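Putative prolyl-tRNA synthetase (Leishmania major, PDB 5XIL) probably attaches L-proline to its cognate tRNA, using ATP and releasing AMP and diphosphate, as a class II aminoacyl-tRNA synthetase. Local coordinates at residues A166-C171 with I256-S261. Sequence-based numbering, arbitrary orientation.
Sequences AKAEEC and IPWQNS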
# COMPACT_ATOMS: atom_id res chain seq x y z
N ALA A 166 -4.39 -22.09 17.35
CA ALA A 166 -4.79 -23.21 18.23
C ALA A 166 -3.66 -23.79 19.08
O ALA A 166 -3.89 -24.05 20.27
CB ALA A 166 -5.49 -24.33 17.39
N LYS A 167 -2.46 -23.96 18.50
CA LYS A 167 -1.31 -24.55 19.19
C LYS A 167 -0.15 -23.57 19.40
O LYS A 167 0.13 -22.73 18.58
CB LYS A 167 -0.72 -25.76 18.44
CG LYS A 167 -1.68 -26.91 18.17
CD LYS A 167 -0.96 -28.27 18.10
CE LYS A 167 0.25 -28.29 17.17
NZ LYS A 167 -0.14 -28.21 15.74
N ALA A 168 0.58 -23.80 20.48
CA ALA A 168 1.76 -23.00 20.82
C ALA A 168 2.83 -23.06 19.75
O ALA A 168 3.49 -22.08 19.46
CB ALA A 168 2.34 -23.48 22.13
N GLU A 169 3.05 -24.25 19.20
CA GLU A 169 4.08 -24.42 18.19
C GLU A 169 3.87 -23.55 16.97
O GLU A 169 4.84 -23.05 16.35
CB GLU A 169 4.14 -25.88 17.79
CG GLU A 169 4.63 -26.74 18.94
CD GLU A 169 3.53 -27.18 19.94
OE1 GLU A 169 2.32 -26.77 19.82
OE2 GLU A 169 3.89 -27.93 20.88
N GLU A 170 2.62 -23.43 16.56
CA GLU A 170 2.26 -22.67 15.42
C GLU A 170 2.59 -21.19 15.62
O GLU A 170 3.11 -20.51 14.72
CB GLU A 170 0.77 -22.76 15.18
CG GLU A 170 0.36 -24.23 14.84
CD GLU A 170 -1.16 -24.42 14.80
OE1 GLU A 170 -1.97 -23.85 15.61
OE2 GLU A 170 -1.53 -25.15 13.87
N CYS A 171 2.21 -20.72 16.80
CA CYS A 171 2.37 -19.32 17.18
C CYS A 171 3.88 -18.98 17.22
O CYS A 171 4.30 -18.02 16.59
CB CYS A 171 1.69 -19.11 18.51
SG CYS A 171 1.83 -17.43 19.19
N ILE A 256 -7.41 -21.83 25.30
CA ILE A 256 -7.14 -20.44 24.95
C ILE A 256 -6.14 -20.38 23.81
O ILE A 256 -5.13 -21.08 23.81
CB ILE A 256 -6.60 -19.69 26.15
CG1 ILE A 256 -7.63 -19.81 27.30
CG2 ILE A 256 -6.40 -18.21 25.83
CD1 ILE A 256 -7.30 -19.03 28.58
N PRO A 257 -6.43 -19.57 22.78
CA PRO A 257 -5.49 -19.52 21.67
C PRO A 257 -4.16 -18.91 22.10
O PRO A 257 -4.15 -18.12 23.04
CB PRO A 257 -6.11 -18.56 20.69
CG PRO A 257 -7.53 -18.51 21.03
CD PRO A 257 -7.64 -18.81 22.51
N TRP A 258 -3.12 -19.23 21.32
CA TRP A 258 -1.81 -18.67 21.43
C TRP A 258 -1.68 -17.50 20.45
O TRP A 258 -1.88 -17.65 19.24
CB TRP A 258 -0.82 -19.76 21.14
CG TRP A 258 -0.94 -20.91 22.13
CD1 TRP A 258 -1.86 -21.95 22.08
CD2 TRP A 258 -0.22 -21.07 23.36
NE1 TRP A 258 -1.72 -22.74 23.22
CE2 TRP A 258 -0.72 -22.24 24.00
CE3 TRP A 258 0.85 -20.39 23.95
CZ2 TRP A 258 -0.19 -22.71 25.21
CZ3 TRP A 258 1.34 -20.83 25.14
CH2 TRP A 258 0.79 -21.97 25.78
N GLN A 259 -1.35 -16.33 20.98
CA GLN A 259 -1.32 -15.12 20.21
C GLN A 259 0.10 -14.54 20.05
O GLN A 259 1.02 -14.78 20.85
CB GLN A 259 -2.24 -14.07 20.87
CG GLN A 259 -3.69 -14.37 20.67
CD GLN A 259 -4.59 -13.41 21.37
OE1 GLN A 259 -5.09 -13.68 22.48
NE2 GLN A 259 -4.75 -12.25 20.79
N ASN A 260 0.27 -13.82 18.97
CA ASN A 260 1.46 -13.04 18.74
C ASN A 260 1.09 -11.69 18.15
O ASN A 260 -0.05 -11.46 17.73
CB ASN A 260 2.45 -13.79 17.85
CG ASN A 260 1.95 -14.03 16.40
OD1 ASN A 260 1.37 -13.17 15.76
ND2 ASN A 260 2.20 -15.22 15.90
N SER A 261 2.05 -10.78 18.21
CA SER A 261 1.92 -9.51 17.60
C SER A 261 3.30 -9.03 17.16
O SER A 261 4.30 -9.47 17.66
CB SER A 261 1.19 -8.47 18.44
OG SER A 261 1.97 -8.07 19.50
O HOH W 1 -5.03 -23.48 22.82
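In the class II synthetase catalytic core, the first turn of helix 168-189 packs against strand 253-265, which pairs antiparallel with strand 156-165, the strand that leads into this helix. W258 carries the contact. Its CG lies beside the backbone N and anti to the carbonyl carbon (chi1 -61°), and the indole lies flat against the helix start. A168 CB stands over the centre of the six-membered ring, 3.7 Å from its centroid and only 12° off the normal, a clear CH-pi contact. The backbone N of A168 lies over the same indole nearer its five-membered part, 3.5 Å from W258 CD1, while A166 O comes up at the ring edge, close to the plane. That oxygen accepts a hydrogen bond from a water that also donates to I256 O, so the two segments are bridged by water, with no direct hydrogen bond between them. Just before the helix, K167 occupies the N-cap position, and its backbone N donates to E170 OE1 (2.9 Å), which it meets from above the carboxylate plane. At the end of this first turn, the CB of C171 points toward the strand and touches W258 CB at 3.7 Å. N260 lies alongside, its CB 3.9 Å from C171 SG, while its ND2 is held by E174, further along the helix. With SG anti to the backbone N (chi1 178°), the sulfur of the buried C171 lies against the strand backbone, 3.2 Å from Q259 O.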